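Local coordinates for cell division control protein 45 cdc45 putative (PDB 6CC2) that probably acts in eukaryotic DNA replication as the Cdc45 component of the CMG helicase, and may be regulated by a conformational switch, at residues 15-29 against 46-58. Residues are numbered along the deposited sequence; the frame is centred on the assembly and turned at random.
Sequences LRNRGKDKKTIQLYV and FEKDGLLHSAVPV. With EDO (1,2-ethanediol), chain J.
Ile25 and His53 open a parallel strand pairing in which 24-29 and 53-57 run side by side, axes 27° apart, with six backbone hydrogen bonds from Ile25 N to Leu52 O (3.0 Å) through to Val58 N and Val29 O. Ile25 can be followed outward: CB lies 4.0 Å from His53 CB, CG1 passes Leu52 O, and CD1 ends over the centre of the Phe46 ring, 4.1 Å from its centroid and 11° off the normal, a CH-pi contact. CG1 stands anti to the carbonyl carbon (chi1 -57°) and the chain then extends, carrying CD1 to that face. Leu27 CD2 meets the ring's edge, and Leu15 CD1 touches Phe46 CE1 at 3.7 Å. Leu51 CD2 touches Leu15 CB at 3.8 Å and also reaches Ile25 CD1. On the opposite face of the sheet, which carries Gln26, Ser54, Tyr28 and Val56, Val56 CB lies over one face of the Tyr28 ring, offset toward its rim, 4.1 Å from the centroid, a second CH-pi contact. The pairing closes the beta-alpha-beta unit through helix 33-48. Backbone bonds thus set the register, whereas Ile25 and Leu27 hold Phe46, near that helix's end, against the sheet, and Leu15 of helix 8-20 packs on Phe46 and Leu51.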
ATOM      1  N   LEU A  15     -11.785  24.696 -12.674  1.00 27.91           N
ATOM      2  CA  LEU A  15     -12.045  24.545 -11.248  1.00 28.08           C
ATOM      3  C   LEU A  15     -12.278  25.895 -10.597  1.00 30.23           C
ATOM      4  O   LEU A  15     -13.251  26.091  -9.854  1.00 31.86           O
ATOM      5  CB  LEU A  15     -10.867  23.831 -10.581  1.00 26.52           C
ATOM      6  CG  LEU A  15     -10.492  22.446 -11.065  1.00 27.85           C
ATOM      7  CD1 LEU A  15      -9.260  21.990 -10.290  1.00 28.90           C
ATOM      8  CD2 LEU A  15     -11.623  21.438 -10.867  1.00 31.15           C
ATOM      9  N   ARG A  16     -11.397  26.859 -10.877  1.00 30.83           N
ATOM     10  CA  ARG A  16     -11.548  28.194 -10.306  1.00 36.10           C
ATOM     11  C   ARG A  16     -12.865  28.842 -10.723  1.00 38.43           C
ATOM     12  O   ARG A  16     -13.578  29.406  -9.888  1.00 41.15           O
ATOM     13  CB  ARG A  16     -10.370  29.075 -10.716  1.00 45.41           C
ATOM     14  CG  ARG A  16      -9.096  28.847  -9.923  1.00 50.83           C
ATOM     15  CD  ARG A  16      -8.020  29.877 -10.295  1.00 69.19           C
ATOM     16  NE  ARG A  16      -7.318  29.517 -11.527  1.00 86.64           N
ATOM     17  CZ  ARG A  16      -6.020  29.208 -11.603  1.00 94.40           C
ATOM     18  NH1 ARG A  16      -5.250  29.228 -10.521  1.00 98.37           N
ATOM     19  NH2 ARG A  16      -5.489  28.887 -12.775  1.00 92.40           N
ATOM     20  N   ASN A  17     -13.194  28.792 -12.016  1.00 37.40           N
ATOM     21  CA  ASN A  17     -14.418  29.427 -12.490  1.00 43.71           C
ATOM     22  C   ASN A  17     -15.653  28.793 -11.866  1.00 41.80           C
ATOM     23  O   ASN A  17     -16.591  29.499 -11.470  1.00 43.04           O
ATOM     24  CB  ASN A  17     -14.495  29.353 -14.010  1.00 47.77           C
ATOM     25  CG  ASN A  17     -13.557  30.328 -14.677  1.00 58.56           C
ATOM     26  OD1 ASN A  17     -13.046  31.241 -14.033  1.00 53.54           O
ATOM     27  ND2 ASN A  17     -13.326  30.145 -15.971  1.00 69.54           N
ATOM     28  N   ARG A  18     -15.686  27.462 -11.790  1.00 38.23           N
ATOM     29  CA  ARG A  18     -16.837  26.797 -11.190  1.00 38.31           C
ATOM     30  C   ARG A  18     -16.849  26.974  -9.682  1.00 39.06           C
ATOM     31  O   ARG A  18     -17.921  26.976  -9.069  1.00 45.18           O
ATOM     32  CB  ARG A  18     -16.850  25.325 -11.586  1.00 37.51           C
ATOM     33  CG  ARG A  18     -16.982  25.121 -13.096  1.00 36.25           C
ATOM     34  CD  ARG A  18     -17.215  23.644 -13.460  1.00 36.41           C
ATOM     35  NE  ARG A  18     -16.113  22.754 -13.110  1.00 36.57           N
ATOM     36  CZ  ARG A  18     -15.055  22.509 -13.884  1.00 37.64           C
ATOM     37  NH1 ARG A  18     -14.127  21.654 -13.459  1.00 34.21           N
ATOM     38  NH2 ARG A  18     -14.911  23.120 -15.060  1.00 39.95           N
ATOM     39  N   GLY A  19     -15.676  27.167  -9.071  1.00 39.44           N
ATOM     40  CA  GLY A  19     -15.619  27.379  -7.635  1.00 45.08           C
ATOM     41  C   GLY A  19     -16.169  28.716  -7.191  1.00 50.53           C
ATOM     42  O   GLY A  19     -16.560  28.857  -6.029  1.00 55.31           O
ATOM     43  N   LYS A  20     -16.221  29.700  -8.090  1.00 51.90           N
ATOM     44  CA  LYS A  20     -16.813  30.985  -7.741  1.00 59.46           C
ATOM     45  C   LYS A  20     -18.323  30.876  -7.567  1.00 66.71           C
ATOM     46  O   LYS A  20     -18.915  31.662  -6.822  1.00 64.34           O
ATOM     47  CB  LYS A  20     -16.491  32.023  -8.816  1.00 56.12           C
ATOM     48  CG  LYS A  20     -15.027  32.406  -8.900  1.00 55.41           C
ATOM     49  CD  LYS A  20     -14.687  33.024 -10.258  1.00 61.96           C
ATOM     50  CE  LYS A  20     -15.697  34.073 -10.676  1.00 70.80           C
ATOM     51  NZ  LYS A  20     -15.253  34.833 -11.882  1.00 77.18           N
ATOM     52  N   ASP A  21     -18.956  29.913  -8.237  1.00 71.37           N
ATOM     53  CA  ASP A  21     -20.403  29.762  -8.221  1.00 75.59           C
ATOM     54  C   ASP A  21     -20.894  28.906  -7.056  1.00 73.22           C
ATOM     55  O   ASP A  21     -21.997  28.353  -7.131  1.00 75.33           O
ATOM     56  CB  ASP A  21     -20.876  29.166  -9.551  1.00 79.92           C
ATOM     57  CG  ASP A  21     -22.306  29.547  -9.889  1.00 87.35           C
ATOM     58  OD1 ASP A  21     -22.559  30.746 -10.147  1.00 90.96           O
ATOM     59  OD2 ASP A  21     -23.177  28.648  -9.908  1.00 87.91           O
ATOM     60  N   LYS A  22     -20.103  28.787  -5.991  1.00 73.21           N
ATOM     61  CA  LYS A  22     -20.456  28.053  -4.778  1.00 80.72           C
ATOM     62  C   LYS A  22     -20.493  26.544  -4.990  1.00 72.08           C
ATOM     63  O   LYS A  22     -21.030  25.816  -4.145  1.00 69.53           O
ATOM     64  CB  LYS A  22     -21.810  28.509  -4.214  1.00 95.37           C
ATOM     65  CG  LYS A  22     -22.030  28.149  -2.748  1.00 99.06           C
ATOM     66  CD  LYS A  22     -23.481  27.775  -2.463  1.00 97.10           C
ATOM     67  CE  LYS A  22     -24.425  28.940  -2.706  1.00 98.34           C
ATOM     68  NZ  LYS A  22     -25.840  28.565  -2.424  1.00 99.08           N
ATOM     69  N   LYS A  23     -19.943  26.050  -6.091  1.00 62.44           N
ATOM     70  CA  LYS A  23     -19.876  24.617  -6.338  1.00 54.26           C
ATOM     71  C   LYS A  23     -18.598  24.036  -5.726  1.00 44.92           C
ATOM     72  O   LYS A  23     -17.644  24.754  -5.426  1.00 39.80           O
ATOM     73  CB  LYS A  23     -19.937  24.343  -7.840  1.00 59.12           C
ATOM     74  CG  LYS A  23     -21.232  24.815  -8.501  1.00 71.12           C
ATOM     75  CD  LYS A  23     -21.197  24.587 -10.003  1.00 77.09           C
ATOM     76  CE  LYS A  23     -22.557  24.825 -10.630  1.00 88.42           C
ATOM     77  NZ  LYS A  23     -22.537  24.547 -12.091  1.00 94.77           N
ATOM     78  N   THR A  24     -18.598  22.716  -5.540  1.00 39.39           N
ATOM     79  CA  THR A  24     -17.527  22.049  -4.809  1.00 37.97           C
ATOM     80  C   THR A  24     -16.901  20.915  -5.627  1.00 31.97           C
ATOM     81  O   THR A  24     -17.433  20.471  -6.646  1.00 32.85           O
ATOM     82  CB  THR A  24     -18.035  21.486  -3.468  1.00 46.06           C
ATOM     83  OG1 THR A  24     -18.878  20.355  -3.723  1.00 51.73           O
ATOM     84  CG2 THR A  24     -18.819  22.538  -2.704  1.00 53.12           C
ATOM     85  N   ILE A  25     -15.744  20.469  -5.159  1.00 27.65           N
ATOM     86  CA  ILE A  25     -14.983  19.380  -5.769  1.00 27.53           C
ATOM     87  C   ILE A  25     -15.036  18.182  -4.826  1.00 26.57           C
ATOM     88  O   ILE A  25     -14.781  18.313  -3.625  1.00 32.88           O
ATOM     89  CB  ILE A  25     -13.522  19.787  -6.040  1.00 26.14           C
ATOM     90  CG1 ILE A  25     -13.463  21.035  -6.926  1.00 30.02           C
ATOM     91  CG2 ILE A  25     -12.760  18.645  -6.677  1.00 25.49           C
ATOM     92  CD1 ILE A  25     -12.109  21.726  -6.878  1.00 33.92           C
ATOM     93  N   GLN A  26     -15.344  17.009  -5.370  1.00 24.67           N
ATOM     94  CA  GLN A  26     -15.432  15.775  -4.612  1.00 26.46           C
ATOM     95  C   GLN A  26     -14.301  14.868  -5.072  1.00 23.25           C
ATOM     96  O   GLN A  26     -14.174  14.589  -6.271  1.00 26.17           O
ATOM     97  CB  GLN A  26     -16.786  15.114  -4.857  1.00 33.20           C
ATOM     98  CG  GLN A  26     -17.348  14.376  -3.700  1.00 37.32           C
ATOM     99  CD  GLN A  26     -18.702  13.798  -4.033  1.00 32.58           C
ATOM    100  OE1 GLN A  26     -18.996  13.555  -5.204  1.00 31.72           O
ATOM    101  NE2 GLN A  26     -19.515  13.551  -3.022  1.00 32.33           N
ATOM    102  N   LEU A  27     -13.475  14.403  -4.130  1.00 20.70           N
ATOM    103  CA  LEU A  27     -12.355  13.540  -4.459  1.00 22.29           C
ATOM    104  C   LEU A  27     -12.568  12.175  -3.827  1.00 23.02           C
ATOM    105  O   LEU A  27     -12.639  12.064  -2.602  1.00 22.45           O
ATOM    106  CB  LEU A  27     -11.031  14.156  -3.975  1.00 23.93           C
ATOM    107  CG  LEU A  27     -10.713  15.510  -4.619  1.00 28.05           C
ATOM    108  CD1 LEU A  27     -11.108  16.643  -3.686  1.00 29.50           C
ATOM    109  CD2 LEU A  27      -9.258  15.593  -5.013  1.00 29.38           C
ATOM    110  N   TYR A  28     -12.709  11.158  -4.669  1.00 20.78           N
ATOM    111  CA  TYR A  28     -12.903   9.776  -4.244  1.00 18.83           C
ATOM    112  C   TYR A  28     -11.530   9.110  -4.129  1.00 19.41           C
ATOM    113  O   TYR A  28     -10.773   9.063  -5.096  1.00 20.67           O
ATOM    114  CB  TYR A  28     -13.783   9.040  -5.257  1.00 18.55           C
ATOM    115  CG  TYR A  28     -15.203   9.539  -5.376  1.00 19.84           C
ATOM    116  CD1 TYR A  28     -15.480  10.829  -5.815  1.00 23.01           C
ATOM    117  CD2 TYR A  28     -16.270   8.721  -5.065  1.00 21.27           C
ATOM    118  CE1 TYR A  28     -16.785  11.289  -5.913  1.00 25.18           C
ATOM    119  CE2 TYR A  28     -17.579   9.155  -5.176  1.00 22.84           C
ATOM    120  CZ  TYR A  28     -17.830  10.446  -5.595  1.00 27.21           C
ATOM    121  OH  TYR A  28     -19.131  10.872  -5.697  1.00 28.56           O
ATOM    122  N   VAL A  29     -11.219   8.603  -2.940  1.00 16.16           N
ATOM    123  CA  VAL A  29      -9.871   8.186  -2.598  1.00 16.59           C
ATOM    124  C   VAL A  29      -9.900   6.701  -2.278  1.00 16.63           C
ATOM    125  O   VAL A  29     -10.568   6.288  -1.329  1.00 17.71           O
ATOM    126  CB  VAL A  29      -9.321   8.983  -1.416  1.00 19.35           C
ATOM    127  CG1 VAL A  29      -7.868   8.615  -1.165  1.00 20.40           C
ATOM    128  CG2 VAL A  29      -9.470  10.474  -1.659  1.00 20.61           C
ATOM    129  N   PHE A  46      -5.892  23.551  -3.767  1.00 25.70           N
ATOM    130  CA  PHE A  46      -7.278  23.987  -3.617  1.00 26.53           C
ATOM    131  C   PHE A  46      -7.443  24.944  -2.446  1.00 28.49           C
ATOM    132  O   PHE A  46      -8.131  25.970  -2.572  1.00 31.96           O
ATOM    133  CB  PHE A  46      -8.192  22.777  -3.429  1.00 27.79           C
ATOM    134  CG  PHE A  46      -8.249  21.844  -4.602  1.00 27.24           C
ATOM    135  CD1 PHE A  46      -7.760  22.214  -5.845  1.00 24.53           C
ATOM    136  CD2 PHE A  46      -8.786  20.570  -4.450  1.00 26.38           C
ATOM    137  CE1 PHE A  46      -7.820  21.342  -6.912  1.00 21.25           C
ATOM    138  CE2 PHE A  46      -8.852  19.708  -5.523  1.00 24.37           C
ATOM    139  CZ  PHE A  46      -8.383  20.111  -6.755  1.00 21.91           C
ATOM    140  N   GLU A  47      -6.821  24.640  -1.305  1.00 28.95           N
ATOM    141  CA  GLU A  47      -6.890  25.532  -0.153  1.00 34.58           C
ATOM    142  C   GLU A  47      -6.372  26.921  -0.501  1.00 36.85           C
ATOM    143  O   GLU A  47      -7.011  27.938  -0.193  1.00 37.86           O
ATOM    144  CB  GLU A  47      -6.089  24.959   1.013  1.00 47.98           C
ATOM    145  CG  GLU A  47      -6.697  23.750   1.693  1.00 69.06           C
ATOM    146  CD  GLU A  47      -5.743  23.120   2.698  1.00 83.49           C
ATOM    147  OE1 GLU A  47      -4.862  23.836   3.219  1.00 87.84           O
ATOM    148  OE2 GLU A  47      -5.868  21.904   2.958  1.00 86.80           O
ATOM    149  N   LYS A  48      -5.208  26.986  -1.148  1.00 37.77           N
ATOM    150  CA  LYS A  48      -4.603  28.278  -1.459  1.00 38.17           C
ATOM    151  C   LYS A  48      -5.484  29.101  -2.386  1.00 37.23           C
ATOM    152  O   LYS A  48      -5.461  30.330  -2.325  1.00 38.88           O
ATOM    153  CB  LYS A  48      -3.220  28.058  -2.080  1.00 42.19           C
ATOM    154  CG  LYS A  48      -2.247  29.197  -1.852  1.00 57.73           C
ATOM    155  CD  LYS A  48      -0.914  28.684  -1.322  1.00 67.69           C
ATOM    156  CE  LYS A  48      -1.035  28.216   0.121  1.00 78.91           C
ATOM    157  NZ  LYS A  48       0.224  27.587   0.609  1.00 83.53           N
ATOM    158  N   ASP A  49      -6.292  28.452  -3.220  1.00 36.28           N
ATOM    159  CA  ASP A  49      -7.156  29.135  -4.171  1.00 41.61           C
ATOM    160  C   ASP A  49      -8.606  29.250  -3.695  1.00 41.59           C
ATOM    161  O   ASP A  49      -9.462  29.726  -4.447  1.00 41.08           O
ATOM    162  CB  ASP A  49      -7.114  28.423  -5.522  1.00 41.44           C
ATOM    163  CG  ASP A  49      -5.810  28.635  -6.256  1.00 44.44           C
ATOM    164  OD1 ASP A  49      -5.410  29.812  -6.420  1.00 50.90           O
ATOM    165  OD2 ASP A  49      -5.193  27.621  -6.669  1.00 39.36           O
ATOM    166  N   GLY A  50      -8.898  28.823  -2.470  1.00 36.95           N
ATOM    167  CA  GLY A  50     -10.235  28.959  -1.934  1.00 39.29           C
ATOM    168  C   GLY A  50     -11.256  28.034  -2.550  1.00 38.85           C
ATOM    169  O   GLY A  50     -12.454  28.349  -2.520  1.00 40.28           O
ATOM    170  N   LEU A  51     -10.826  26.906  -3.103  1.00 35.12           N
ATOM    171  CA  LEU A  51     -11.722  25.979  -3.785  1.00 35.12           C
ATOM    172  C   LEU A  51     -12.274  24.980  -2.774  1.00 32.72           C
ATOM    173  O   LEU A  51     -11.509  24.220  -2.169  1.00 31.63           O
ATOM    174  CB  LEU A  51     -11.006  25.249  -4.914  1.00 35.93           C
ATOM    175  CG  LEU A  51     -10.785  26.011  -6.214  1.00 42.65           C
ATOM    176  CD1 LEU A  51     -10.175  27.355  -5.950  1.00 55.65           C
ATOM    177  CD2 LEU A  51      -9.922  25.207  -7.157  1.00 40.00           C
ATOM    178  N   LEU A  52     -13.592  25.002  -2.583  1.00 34.66           N
ATOM    179  CA  LEU A  52     -14.236  24.062  -1.675  1.00 35.90           C
ATOM    180  C   LEU A  52     -14.114  22.644  -2.206  1.00 32.07           C
ATOM    181  O   LEU A  52     -14.266  22.392  -3.402  1.00 29.47           O
ATOM    182  CB  LEU A  52     -15.702  24.438  -1.499  1.00 33.22           C
ATOM    183  CG  LEU A  52     -15.932  25.865  -1.025  1.00 41.73           C
ATOM    184  CD1 LEU A  52     -17.421  26.132  -0.837  1.00 50.49           C
ATOM    185  CD2 LEU A  52     -15.167  26.135   0.254  1.00 45.91           C
ATOM    186  N   HIS A  53     -13.792  21.706  -1.315  1.00 27.06           N
ATOM    187  CA  HIS A  53     -13.578  20.332  -1.737  1.00 26.22           C
ATOM    188  C   HIS A  53     -13.874  19.419  -0.560  1.00 28.46           C
ATOM    189  O   HIS A  53     -13.900  19.845   0.590  1.00 30.05           O
ATOM    190  CB  HIS A  53     -12.143  20.117  -2.251  1.00 27.64           C
ATOM    191  CG  HIS A  53     -11.081  20.440  -1.248  1.00 31.03           C
ATOM    192  ND1 HIS A  53     -10.703  21.733  -0.952  1.00 32.99           N
ATOM    193  CD2 HIS A  53     -10.306  19.635  -0.477  1.00 31.01           C
ATOM    194  CE1 HIS A  53      -9.759  21.712  -0.029  1.00 35.90           C
ATOM    195  NE2 HIS A  53      -9.498  20.454   0.273  1.00 33.36           N
ATOM    196  N   SER A  54     -14.109  18.148  -0.878  1.00 29.67           N
ATOM    197  CA  SER A  54     -14.434  17.163   0.138  1.00 28.24           C
ATOM    198  C   SER A  54     -13.834  15.827  -0.288  1.00 24.71           C
ATOM    199  O   SER A  54     -13.576  15.590  -1.468  1.00 24.71           O
ATOM    200  CB  SER A  54     -15.940  17.035   0.344  1.00 34.03           C
ATOM    201  OG  SER A  54     -16.595  16.661  -0.853  1.00 34.80           O
ATOM    202  N   ALA A  55     -13.594  14.967   0.696  1.00 24.45           N
ATOM    203  CA  ALA A  55     -13.037  13.653   0.443  1.00 21.42           C
ATOM    204  C   ALA A  55     -14.128  12.604   0.564  1.00 19.36           C
ATOM    205  O   ALA A  55     -14.966  12.671   1.458  1.00 23.71           O
ATOM    206  CB  ALA A  55     -11.907  13.342   1.429  1.00 22.95           C
ATOM    207  N   VAL A  56     -14.100  11.619  -0.311  1.00 20.26           N
ATOM    208  CA  VAL A  56     -14.964  10.454  -0.245  1.00 22.67           C
ATOM    209  C   VAL A  56     -14.082   9.216  -0.244  1.00 19.10           C
ATOM    210  O   VAL A  56     -13.667   8.731  -1.291  1.00 18.34           O
ATOM    211  CB  VAL A  56     -15.956  10.416  -1.419  1.00 25.71           C
ATOM    212  CG1 VAL A  56     -16.862   9.204  -1.302  1.00 27.80           C
ATOM    213  CG2 VAL A  56     -16.770  11.698  -1.470  1.00 30.47           C
ATOM    214  N   PRO A  57     -13.777   8.672   0.921  1.00 18.64           N
ATOM    215  CA  PRO A  57     -12.979   7.423   0.955  1.00 16.72           C
ATOM    216  C   PRO A  57     -13.817   6.250   0.464  1.00 19.02           C
ATOM    217  O   PRO A  57     -14.865   5.953   1.029  1.00 23.50           O
ATOM    218  CB  PRO A  57     -12.591   7.277   2.428  1.00 22.54           C
ATOM    219  CG  PRO A  57     -12.762   8.647   3.022  1.00 24.63           C
ATOM    220  CD  PRO A  57     -13.955   9.233   2.277  1.00 21.64           C
ATOM    221  N   VAL A  58     -13.351   5.583  -0.590  1.00 18.68           N
ATOM    222  CA  VAL A  58     -14.082   4.459  -1.180  1.00 20.28           C
ATOM    223  C   VAL A  58     -13.241   3.200  -1.072  1.00 21.34           C
ATOM    224  O   VAL A  58     -12.038   3.223  -1.351  1.00 20.82           O
ATOM    225  CB  VAL A  58     -14.461   4.715  -2.655  1.00 24.26           C
ATOM    226  CG1 VAL A  58     -15.507   5.826  -2.730  1.00 26.96           C
ATOM    227  CG2 VAL A  58     -13.215   5.051  -3.500  1.00 25.84           C
TER
HETATM  228  C1  EDO J 609      -8.593  18.604   3.863  1.00 47.90           C
HETATM  229  O1  EDO J 609      -9.588  18.385   2.854  1.00 38.63           O
HETATM  230  C2  EDO J 609      -7.608  19.654   3.371  1.00 59.98           C
HETATM  231  O2  EDO J 609      -8.319  20.843   2.998  1.00 61.43           O
HETATM  232  O   HOH W   1     -15.283  26.521  -4.398  1.00 35.67           O
HETATM  233  O   HOH W   2     -14.470  24.152  -5.552  1.00 27.64           O
HETATM  234  O   HOH W   3     -18.767  14.655  -0.319  1.00 39.84           O